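Local coordinates for protein predicted component of a thermophile-specific DNA repair system, contains a RAMP domain (Methanopyrus kandleri, PDB 4N0L) that binds RNA as Csm3, a type III-A CRISPR-associated RAMP protein of RRM-like fold that carries a zinc ion and probably serves antiviral defence, at residues T18-G23 with N36-D41; I128-P133 with R150-N155; A173-H178 with G225-Y230; E294-D299 with R321-E326. One frame throughout, in Å; residues are numbered along the deposited sequence. Where two conformers were deposited one is given.

Contact 1: T18-G23 with N36-D41; sequences TGTRIG and NPVIRD
The carbonyl oxygen of Arg21 takes hydrogen bonds from opposite faces of its plane: Asn36 ND2 comes from one side and Thr20 OG1 from the other. The amide donor stands well above that plane, with Asn36 ND2 3.0 Å from Arg21 O. The same nitrogen also binds Gly23 O at 2.9 Å, so one NH2 group ties two carbonyls two residues apart. Asn36 CG lies anti to the backbone N (chi1 179°), leaving it 3.7 Å from Gly23 O, while OD1 is engaged by Val38 N in an Asx turn. Val38 O, at the end of that turn, accepts from Gly23 N at 2.7 Å, in the carbonyl plane. At the backbone angles of Gly23 a CB would collide with the carbonyl oxygen before it, so glycine suits the position.

Van der Waals contacts flank the polar centre. Both methyls of Val38 touch Thr20 OG1, CG2 the nearer at 3.8 Å. Ile22 CD1 lies over one face of the Arg40 guanidinium near the rim, 4.0 Å from Arg40 NH2; the guanidinium's firmer partner is Gly45 O, bonded through NH1.

The touching parts, residues 20-23 and 36-40, run 71° apart, and the segments close the loop that holds helix 26-31. Thr20 pairs with Val218 of strand 217-218 and Ile39 with Tyr48 of strand 47-48, while Tyr265 of strand 264-265 packs against Thr20 and Asn36.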
# COMPACT_ATOMS: atom_id res chain seq x y z
N THR A 18 6.69 14.70 12.01
CA THR A 18 7.96 14.77 12.73
C THR A 18 9.12 14.79 11.74
O THR A 18 9.01 14.26 10.64
CB THR A 18 8.15 13.58 13.70
OG1 THR A 18 8.11 12.35 12.97
CG2 THR A 18 7.06 13.58 14.77
N GLY A 19 10.23 15.39 12.14
CA GLY A 19 11.42 15.36 11.32
C GLY A 19 12.10 14.01 11.45
O GLY A 19 11.84 13.27 12.39
N THR A 20 12.98 13.69 10.50
CA THR A 20 13.69 12.41 10.54
C THR A 20 15.16 12.56 10.15
O THR A 20 15.55 13.53 9.50
CB THR A 20 13.06 11.35 9.59
OG1 THR A 20 13.23 11.77 8.23
CG2 THR A 20 11.59 11.14 9.89
N ARG A 21 15.96 11.58 10.56
CA ARG A 21 17.30 11.41 10.04
C ARG A 21 17.23 10.94 8.59
O ARG A 21 16.16 10.55 8.11
CB ARG A 21 18.10 10.42 10.90
CG ARG A 21 17.79 8.95 10.58
CD ARG A 21 18.84 7.98 11.13
NE ARG A 21 20.20 8.28 10.68
CZ ARG A 21 21.12 8.89 11.42
NH1 ARG A 21 20.84 9.26 12.67
NH2 ARG A 21 22.33 9.12 10.92
N ILE A 22 18.36 10.98 7.89
CA ILE A 22 18.42 10.50 6.52
C ILE A 22 19.22 9.20 6.45
O ILE A 22 20.42 9.18 6.73
CB ILE A 22 19.05 11.53 5.57
CG1 ILE A 22 18.21 12.81 5.56
CG2 ILE A 22 19.16 10.97 4.16
CD1 ILE A 22 18.83 13.94 4.76
N GLY A 23 18.55 8.11 6.09
CA GLY A 23 19.21 6.82 6.02
C GLY A 23 19.28 6.20 7.40
O GLY A 23 18.56 6.62 8.30
N ASN A 36 14.59 2.88 8.74
CA ASN A 36 14.21 4.21 8.24
C ASN A 36 14.20 4.27 6.71
O ASN A 36 15.26 4.20 6.08
CB ASN A 36 15.16 5.28 8.80
CG ASN A 36 14.83 6.68 8.29
OD1 ASN A 36 13.69 6.96 7.92
ND2 ASN A 36 15.82 7.55 8.27
N PRO A 37 13.01 4.40 6.12
CA PRO A 37 12.82 4.38 4.67
C PRO A 37 13.28 5.67 3.99
O PRO A 37 13.52 5.68 2.78
CB PRO A 37 11.31 4.21 4.51
CG PRO A 37 10.75 4.86 5.73
CD PRO A 37 11.73 4.57 6.84
N VAL A 38 13.41 6.75 4.76
CA VAL A 38 13.87 8.02 4.22
C VAL A 38 15.36 7.93 3.90
O VAL A 38 16.19 7.81 4.80
CB VAL A 38 13.62 9.19 5.19
CG1 VAL A 38 14.15 10.49 4.61
CG2 VAL A 38 12.13 9.31 5.49
N ILE A 39 15.69 7.98 2.62
CA ILE A 39 17.07 7.82 2.18
C ILE A 39 17.49 8.89 1.18
O ILE A 39 16.66 9.62 0.65
CB ILE A 39 17.30 6.43 1.55
CG1 ILE A 39 16.43 6.26 0.30
CG2 ILE A 39 17.01 5.32 2.55
CD1 ILE A 39 16.76 5.02 -0.51
N ARG A 40 18.80 8.98 0.95
CA ARG A 40 19.35 9.95 0.01
C ARG A 40 19.21 9.47 -1.43
O ARG A 40 19.51 8.31 -1.74
CB ARG A 40 20.82 10.23 0.33
CG ARG A 40 21.41 11.41 -0.42
CD ARG A 40 20.97 12.73 0.17
NE ARG A 40 21.68 13.05 1.40
CZ ARG A 40 21.74 14.27 1.94
NH1 ARG A 40 21.13 15.29 1.35
NH2 ARG A 40 22.41 14.46 3.07
N ASP A 41 18.75 10.36 -2.31
CA ASP A 41 18.66 10.05 -3.73
C ASP A 41 19.98 10.38 -4.41
O ASP A 41 20.40 11.54 -4.42
CB ASP A 41 17.51 10.83 -4.37
CG ASP A 41 17.41 10.58 -5.87
OD1 ASP A 41 16.67 11.34 -6.54
OD2 ASP A 41 18.07 9.66 -6.37

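Contact 2: I128-P133 with R150-N155; sequences IGFSDP and RYRDPN
Arg152 binds the carbonyl of Phe130 in a type I beta turn (Gly129 to Asp132), joining the loop that leads into helix 133-137 to the one after it. Asp132 takes the N-cap position of the helix.

Polar bonding centres on Phe130 O, at the guanidinium edge. Arg152 NE meets it at 2.9 Å, nearly along the C=O axis, and Arg152 NH2 adds a weak bond at 3.2 Å. Arg152 NH1 also forms a salt bridge to Asp146.

Arg152 CG sits between the backbone N and the carbonyl carbon (chi1 62°), which puts it against the Phe130 ring, 3.7 Å from Phe130 CZ, and the two side chains run past one another antiparallel. Arg152 CZ lies almost on the ring normal, but at 5.6 Å from the ring centroid any cation-pi attraction is weak at most. Tyr151 CB meets the Phe130 edge. The Phe130 side chain lies about 6 Å from that of the zinc ligand Cys88, bordering the metal site without belonging to it.

Proline packing completes the contact: Pro133 CG touches Pro154 CB at 3.9 Å and lies over one face of the Arg152 guanidinium, 3.6 Å from NH2.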
# COMPACT_ATOMS: atom_id res chain seq x y z
N ILE A 128 3.43 -19.16 2.99
CA ILE A 128 3.14 -19.67 4.32
C ILE A 128 3.20 -21.19 4.35
O ILE A 128 3.27 -21.80 5.42
CB ILE A 128 1.75 -19.21 4.81
CG1 ILE A 128 0.66 -19.69 3.85
CG2 ILE A 128 1.70 -17.69 4.95
CD1 ILE A 128 -0.74 -19.29 4.27
N GLY A 129 3.19 -21.81 3.18
CA GLY A 129 3.32 -23.25 3.07
C GLY A 129 2.04 -23.99 3.41
O GLY A 129 2.08 -25.07 3.99
N PHE A 130 0.90 -23.38 3.08
CA PHE A 130 -0.41 -23.95 3.35
C PHE A 130 -0.57 -25.34 2.74
O PHE A 130 -1.24 -26.21 3.30
CB PHE A 130 -1.51 -23.02 2.82
CG PHE A 130 -2.91 -23.47 3.13
CD1 PHE A 130 -3.67 -24.11 2.17
CD2 PHE A 130 -3.46 -23.26 4.38
CE1 PHE A 130 -4.96 -24.53 2.44
CE2 PHE A 130 -4.75 -23.67 4.67
CZ PHE A 130 -5.50 -24.31 3.70
N SER A 131 0.04 -25.55 1.58
CA SER A 131 -0.04 -26.82 0.87
C SER A 131 1.24 -27.63 1.00
O SER A 131 1.55 -28.46 0.15
CB SER A 131 -0.37 -26.59 -0.61
OG SER A 131 0.71 -25.99 -1.29
N ASP A 132 2.00 -27.37 2.07
CA ASP A 132 3.27 -28.06 2.29
C ASP A 132 3.43 -28.47 3.76
O ASP A 132 4.17 -27.82 4.51
CB ASP A 132 4.43 -27.16 1.86
CG ASP A 132 5.75 -27.90 1.75
OD1 ASP A 132 5.83 -29.07 2.19
OD2 ASP A 132 6.72 -27.31 1.23
N PRO A 133 2.74 -29.55 4.18
CA PRO A 133 2.76 -30.05 5.56
C PRO A 133 4.14 -30.57 5.99
O PRO A 133 4.50 -30.44 7.16
CB PRO A 133 1.75 -31.21 5.53
CG PRO A 133 0.94 -31.00 4.29
CD PRO A 133 1.89 -30.38 3.31
N ARG A 150 -7.30 -28.31 10.42
CA ARG A 150 -8.74 -28.03 10.45
C ARG A 150 -9.24 -27.38 9.16
O ARG A 150 -10.44 -27.32 8.92
CB ARG A 150 -9.08 -27.13 11.63
CG ARG A 150 -8.62 -25.70 11.44
CD ARG A 150 -8.86 -24.85 12.68
NE ARG A 150 -10.26 -24.46 12.82
CZ ARG A 150 -10.74 -23.77 13.85
NH1 ARG A 150 -9.93 -23.40 14.84
NH2 ARG A 150 -12.03 -23.45 13.89
N TYR A 151 -8.32 -26.89 8.33
CA TYR A 151 -8.71 -26.24 7.08
C TYR A 151 -8.56 -27.16 5.88
O TYR A 151 -9.26 -27.00 4.88
CB TYR A 151 -7.88 -24.96 6.88
CG TYR A 151 -7.97 -24.01 8.05
CD1 TYR A 151 -9.14 -23.32 8.33
CD2 TYR A 151 -6.88 -23.83 8.90
CE1 TYR A 151 -9.22 -22.46 9.41
CE2 TYR A 151 -6.96 -22.97 9.99
CZ TYR A 151 -8.13 -22.29 10.23
OH TYR A 151 -8.22 -21.44 11.31
N ARG A 152 -7.68 -28.15 6.00
CA ARG A 152 -7.43 -29.07 4.90
C ARG A 152 -6.70 -30.32 5.38
O ARG A 152 -5.91 -30.26 6.33
CB ARG A 152 -6.61 -28.38 3.79
CG ARG A 152 -5.22 -27.92 4.21
CD ARG A 152 -4.13 -28.91 3.79
NE ARG A 152 -2.80 -28.47 4.20
CZ ARG A 152 -2.25 -28.76 5.38
NH1 ARG A 152 -2.93 -29.47 6.27
NH2 ARG A 152 -1.04 -28.32 5.67
N ASP A 153 -6.98 -31.44 4.73
CA ASP A 153 -6.28 -32.68 5.00
C ASP A 153 -4.89 -32.61 4.40
O ASP A 153 -4.74 -32.30 3.22
CB ASP A 153 -7.06 -33.87 4.43
CG ASP A 153 -6.49 -35.21 4.87
OD1 ASP A 153 -7.29 -36.11 5.20
OD2 ASP A 153 -5.25 -35.37 4.87
N PRO A 154 -3.86 -32.90 5.20
CA PRO A 154 -2.47 -32.92 4.73
C PRO A 154 -2.26 -33.86 3.53
O PRO A 154 -1.32 -33.68 2.77
CB PRO A 154 -1.68 -33.41 5.96
CG PRO A 154 -2.70 -33.97 6.90
CD PRO A 154 -3.95 -33.18 6.65
N ASN A 155 -3.14 -34.85 3.39
CA ASN A 155 -3.09 -35.75 2.24
C ASN A 155 -3.60 -35.08 0.96
O ASN A 155 -3.28 -35.53 -0.14
CB ASN A 155 -3.89 -37.02 2.53
CG ASN A 155 -3.26 -37.88 3.60
OD1 ASN A 155 -2.04 -37.98 3.70
ND2 ASN A 155 -4.10 -38.52 4.41

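Contact 3: A173-H178 with G225-Y230; sequences AFRDAH and GLEVVY
This is an antiparallel strand pairing at one margin of the central five-stranded sheet, where the short strand 172-174 lies against strand 223-231. Ala173 and Val229 form a hydrogen-bonded pair, Ala173 N to Val229 O and Val229 N to Ala173 O both measuring 2.9 Å. Phe174 and Val228 follow as a non-hydrogen-bonded pair, and Arg175 N then donates to Glu227 O.

Beyond this point a water replaces regular pairing, donating to Arg175 O and to Gly225 O, each at 2.8 Å, and accepting from Glu227 N. Direct bonding resumes at Gly225 N, 2.9 Å from His178 O.

Arg175 CD lies 3.5 Å from Glu227 OE2 in one of two Glu227 conformers; the opposite charges are near, but the oxygen is well out of the guanidinium plane, making neither salt bridge nor hydrogen bond. Phe174 and Val228 run alongside each other in the same direction, and Val228 CG1 stands over the centre of the Phe174 ring, 4.0 Å from its centroid, as a CH-pi contact. The ring also packs on Leu54 of helix 51-69 and Leu249 of helix 238-255, joining sheet margin to helical layer. Such an antiparallel sheet backed by helices is characteristic of the RRM-like fold of RAMP proteins.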
# COMPACT_ATOMS: atom_id res chain seq x y z
N ALA A 173 0.78 0.15 -6.87
CA ALA A 173 2.15 0.57 -7.07
C ALA A 173 2.33 1.99 -6.54
O ALA A 173 1.54 2.88 -6.84
CB ALA A 173 2.53 0.50 -8.54
N PHE A 174 3.38 2.18 -5.75
CA PHE A 174 3.68 3.49 -5.18
C PHE A 174 4.79 4.17 -5.97
O PHE A 174 5.84 3.58 -6.21
CB PHE A 174 4.10 3.37 -3.71
CG PHE A 174 2.98 3.01 -2.78
CD1 PHE A 174 2.47 3.95 -1.90
CD2 PHE A 174 2.43 1.74 -2.78
CE1 PHE A 174 1.44 3.63 -1.03
CE2 PHE A 174 1.40 1.41 -1.91
CZ PHE A 174 0.91 2.36 -1.04
N ARG A 175 4.56 5.41 -6.38
CA ARG A 175 5.59 6.18 -7.04
C ARG A 175 6.61 6.64 -6.01
O ARG A 175 6.25 6.89 -4.86
CB ARG A 175 5.00 7.39 -7.77
CG ARG A 175 5.92 8.03 -8.79
CD ARG A 175 5.13 8.81 -9.82
NE ARG A 175 5.99 9.52 -10.76
CZ ARG A 175 6.63 10.65 -10.46
NH1 ARG A 175 6.51 11.18 -9.26
NH2 ARG A 175 7.40 11.23 -11.37
N ASP A 176 7.87 6.73 -6.41
CA ASP A 176 8.90 7.29 -5.54
C ASP A 176 8.46 8.68 -5.09
O ASP A 176 8.08 9.52 -5.92
CB ASP A 176 10.26 7.35 -6.24
CG ASP A 176 10.90 5.98 -6.36
OD1 ASP A 176 10.41 5.03 -5.72
OD2 ASP A 176 11.91 5.86 -7.10
N ALA A 177 8.49 8.92 -3.78
CA ALA A 177 8.03 10.19 -3.23
C ALA A 177 9.20 11.14 -3.02
O ALA A 177 9.99 10.98 -2.09
CB ALA A 177 7.29 9.95 -1.92
N HIS A 178 9.29 12.14 -3.89
CA HIS A 178 10.36 13.13 -3.82
C HIS A 178 9.83 14.42 -3.20
O HIS A 178 8.63 14.68 -3.26
CB HIS A 178 10.94 13.39 -5.21
CG HIS A 178 11.69 12.23 -5.78
ND1 HIS A 178 13.04 12.05 -5.58
CD2 HIS A 178 11.28 11.19 -6.55
CE1 HIS A 178 13.43 10.95 -6.20
NE2 HIS A 178 12.38 10.41 -6.79
N GLY A 225 5.80 14.22 -2.85
CA GLY A 225 4.75 13.91 -3.80
C GLY A 225 4.17 12.52 -3.62
O GLY A 225 4.91 11.55 -3.45
N LEU A 226 2.85 12.43 -3.64
CA LEU A 226 2.16 11.17 -3.52
C LEU A 226 1.35 10.88 -4.78
O LEU A 226 0.36 11.53 -5.07
CB LEU A 226 1.25 11.16 -2.30
CG LEU A 226 0.55 9.84 -2.02
CD1 LEU A 226 1.54 8.75 -1.65
CD2 LEU A 226 -0.48 10.00 -0.91
N GLU A 227 1.79 9.90 -5.54
CA GLU A 227 1.10 9.05 -6.47
C GLU A 227 1.08 7.37 -6.20
O GLU A 227 1.97 6.47 -6.11
CB GLU A 227 1.75 9.35 -7.82
CG GLU A 227 0.87 8.97 -9.00
CD GLU A 227 1.54 9.19 -10.34
OE1 GLU A 227 1.58 8.24 -11.16
OE2 GLU A 227 2.02 10.32 -10.59
N VAL A 228 -0.20 7.05 -6.06
CA VAL A 228 -0.42 5.63 -5.84
C VAL A 228 -1.36 5.10 -6.92
O VAL A 228 -2.48 5.59 -7.06
CB VAL A 228 -1.01 5.35 -4.45
CG1 VAL A 228 -1.09 3.86 -4.19
CG2 VAL A 228 -0.18 6.04 -3.37
N VAL A 229 -0.91 4.10 -7.67
CA VAL A 229 -1.71 3.56 -8.76
C VAL A 229 -2.29 2.20 -8.41
O VAL A 229 -1.55 1.26 -8.10
CB VAL A 229 -0.87 3.42 -10.06
CG1 VAL A 229 -1.76 2.97 -11.21
CG2 VAL A 229 -0.19 4.74 -10.40
N TYR A 230 -3.61 2.10 -8.44
CA TYR A 230 -4.30 0.83 -8.21
C TYR A 230 -4.85 0.26 -9.51
O TYR A 230 -5.60 0.93 -10.22
CB TYR A 230 -5.43 1.01 -7.19
CG TYR A 230 -6.37 -0.17 -7.09
CD1 TYR A 230 -7.56 -0.21 -7.82
CD2 TYR A 230 -6.08 -1.25 -6.26
CE1 TYR A 230 -8.42 -1.29 -7.73
CE2 TYR A 230 -6.93 -2.33 -6.17
CZ TYR A 230 -8.10 -2.34 -6.90
OH TYR A 230 -8.95 -3.42 -6.80
O HOH W 1 4.51 9.03 -4.68

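Contact 4: E294-D299 with R321-E326; sequences EEEDKD and RARDLE
The start of helix 295-300 and the helical turn that follows Arg321 stay apart, their nearest CA atoms, those of Asp297 and Arg321, being 8.9 Å distant. A salt-bridge network of three acidic and two arginine side chains spans the gap.

Asp297 stands at its centre. Arg321 grips it side-on with two nearly straight bonds: Arg321 NE to Asp297 OD1 at 2.6 Å and Arg321 NH1 to Asp297 OD2 at 3.1 Å. Both use syn lone pairs, and the carboxylate and guanidinium are nearly coplanar, 10° apart. The anti lone pair of Asp297 OD2 accepts from Glu294 N at 2.7 Å; Glu294 is the N-cap residue, so the helix start itself holds the carboxylate in position. The extended chain of Arg321 from CG to NE carries its guanidinium across, and Phe292 packs on both Asp297 and Arg321.

Around this pair the charges meet less directly. Glu294 OE1 forms only a long ion pair with Arg321 NH1, well out of the guanidinium plane. Arg323 NH1 makes a salt bridge with Asp297 OD1 at 3.1 Å. With two positive groups beside it, Asp297 is probably stabilised as the anion. The Arg323 guanidinium is sandwiched: Arg321 CD lies over the centre of one face, and on the opposite face, offset toward the rim, Glu296 OE1 forms a salt bridge by charge alone, 3.3 Å from Arg323 NH2.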
# COMPACT_ATOMS: atom_id res chain seq x y z
N GLU A 294 -5.74 20.60 -12.54
CA GLU A 294 -5.89 21.82 -13.33
C GLU A 294 -5.53 23.04 -12.49
O GLU A 294 -5.28 22.91 -11.29
CB GLU A 294 -7.31 21.92 -13.89
CG GLU A 294 -7.58 20.94 -15.02
CD GLU A 294 -9.06 20.79 -15.34
OE1 GLU A 294 -9.89 21.33 -14.58
OE2 GLU A 294 -9.38 20.13 -16.35
N GLU A 295 -5.48 24.20 -13.12
CA GLU A 295 -5.12 25.44 -12.43
C GLU A 295 -6.03 25.68 -11.23
O GLU A 295 -5.57 26.11 -10.17
CB GLU A 295 -5.18 26.64 -13.38
CG GLU A 295 -4.55 27.90 -12.80
CD GLU A 295 -4.62 29.09 -13.74
OE1 GLU A 295 -5.44 29.05 -14.69
OE2 GLU A 295 -3.86 30.05 -13.54
N GLU A 296 -7.32 25.41 -11.41
CA GLU A 296 -8.29 25.55 -10.34
C GLU A 296 -7.92 24.68 -9.13
O GLU A 296 -8.02 25.13 -7.99
CB GLU A 296 -9.69 25.19 -10.83
CG GLU A 296 -10.77 25.31 -9.77
CD GLU A 296 -12.17 25.13 -10.33
OE1 GLU A 296 -13.10 24.94 -9.52
OE2 GLU A 296 -12.34 25.18 -11.56
N ASP A 297 -7.49 23.45 -9.39
CA ASP A 297 -7.09 22.52 -8.33
C ASP A 297 -5.90 23.06 -7.54
O ASP A 297 -5.82 22.87 -6.32
CB ASP A 297 -6.73 21.15 -8.90
CG ASP A 297 -7.90 20.47 -9.60
OD1 ASP A 297 -8.92 20.20 -8.94
OD2 ASP A 297 -7.78 20.20 -10.81
N LYS A 298 -4.98 23.72 -8.24
CA LYS A 298 -3.78 24.26 -7.61
C LYS A 298 -4.10 25.44 -6.70
O LYS A 298 -3.56 25.54 -5.59
CB LYS A 298 -2.77 24.68 -8.69
CG LYS A 298 -2.33 23.53 -9.58
CD LYS A 298 -1.38 23.99 -10.67
CE LYS A 298 -1.13 22.87 -11.67
NZ LYS A 298 -0.13 23.25 -12.71
N ASP A 299 -4.97 26.33 -7.16
CA ASP A 299 -5.42 27.46 -6.35
C ASP A 299 -6.18 26.97 -5.12
O ASP A 299 -6.03 27.51 -4.03
CB ASP A 299 -6.30 28.41 -7.17
CG ASP A 299 -5.53 29.12 -8.27
OD1 ASP A 299 -4.28 29.12 -8.23
OD2 ASP A 299 -6.17 29.71 -9.16
N ARG A 321 -12.59 14.45 -6.73
CA ARG A 321 -11.84 15.37 -5.89
C ARG A 321 -12.39 15.36 -4.47
O ARG A 321 -13.57 15.09 -4.26
CB ARG A 321 -11.90 16.79 -6.45
CG ARG A 321 -11.24 16.96 -7.80
CD ARG A 321 -11.64 18.28 -8.44
NE ARG A 321 -10.79 18.59 -9.59
CZ ARG A 321 -11.04 18.18 -10.83
NH1 ARG A 321 -10.21 18.51 -11.81
NH2 ARG A 321 -12.10 17.44 -11.08
N ALA A 322 -11.52 15.63 -3.50
CA ALA A 322 -11.95 15.83 -2.13
C ALA A 322 -12.96 16.97 -2.10
O ALA A 322 -13.93 16.95 -1.35
CB ALA A 322 -10.77 16.13 -1.23
N ARG A 323 -12.69 17.96 -2.94
CA ARG A 323 -13.53 19.14 -3.10
C ARG A 323 -14.94 18.79 -3.57
O ARG A 323 -15.90 19.51 -3.27
CB ARG A 323 -12.83 20.10 -4.08
CG ARG A 323 -13.71 21.11 -4.80
CD ARG A 323 -12.87 21.95 -5.75
NE ARG A 323 -13.18 21.72 -7.16
CZ ARG A 323 -12.31 21.85 -8.15
NH1 ARG A 323 -11.05 22.18 -7.89
NH2 ARG A 323 -12.69 21.62 -9.40
N ASP A 324 -15.08 17.67 -4.27
CA ASP A 324 -16.39 17.19 -4.70
C ASP A 324 -17.19 16.58 -3.56
O ASP A 324 -18.42 16.57 -3.59
CB ASP A 324 -16.25 16.16 -5.83
CG ASP A 324 -15.57 16.72 -7.05
OD1 ASP A 324 -15.68 17.94 -7.30
OD2 ASP A 324 -14.92 15.93 -7.78
N LEU A 325 -16.50 16.06 -2.55
CA LEU A 325 -17.15 15.35 -1.47
C LEU A 325 -17.29 16.17 -0.19
O LEU A 325 -18.11 15.87 0.67
CB LEU A 325 -16.39 14.06 -1.15
CG LEU A 325 -16.03 13.14 -2.31
CD1 LEU A 325 -15.18 11.99 -1.81
CD2 LEU A 325 -17.27 12.64 -3.02
N GLU A 326 -16.49 17.22 -0.09
CA GLU A 326 -16.36 17.94 1.17
C GLU A 326 -15.71 19.30 0.94
O GLU A 326 -15.07 19.52 -0.09
CB GLU A 326 -15.52 17.13 2.16
CG GLU A 326 -16.01 17.18 3.60
CD GLU A 326 -17.42 16.67 3.75
OE1 GLU A 326 -17.66 15.47 3.48
OE2 GLU A 326 -18.31 17.46 4.15

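How the contacts relate
Followed from the N terminus, the four contacts come in series; none nests within or crosses another. Contact 1 closes a short loop containing helix 26-31, and contact 2 closes one around helix 133-137 in the zinc-bearing part, about 42 Å from contact 1 between centres. Contact 3 closes the longest excursion, which includes helix 181-191 and the unmodelled residues 200-213, and builds one margin of the central sheet. Contact 4 closes the last loop, at the end of strand 318-321, the other margin. Contacts 1 and 3 meet directly: Asp41 OD1 packs 3.3 Å from His178 CE1, linking the loops around residues 18-41 to the sheet. The remaining pairs do not touch.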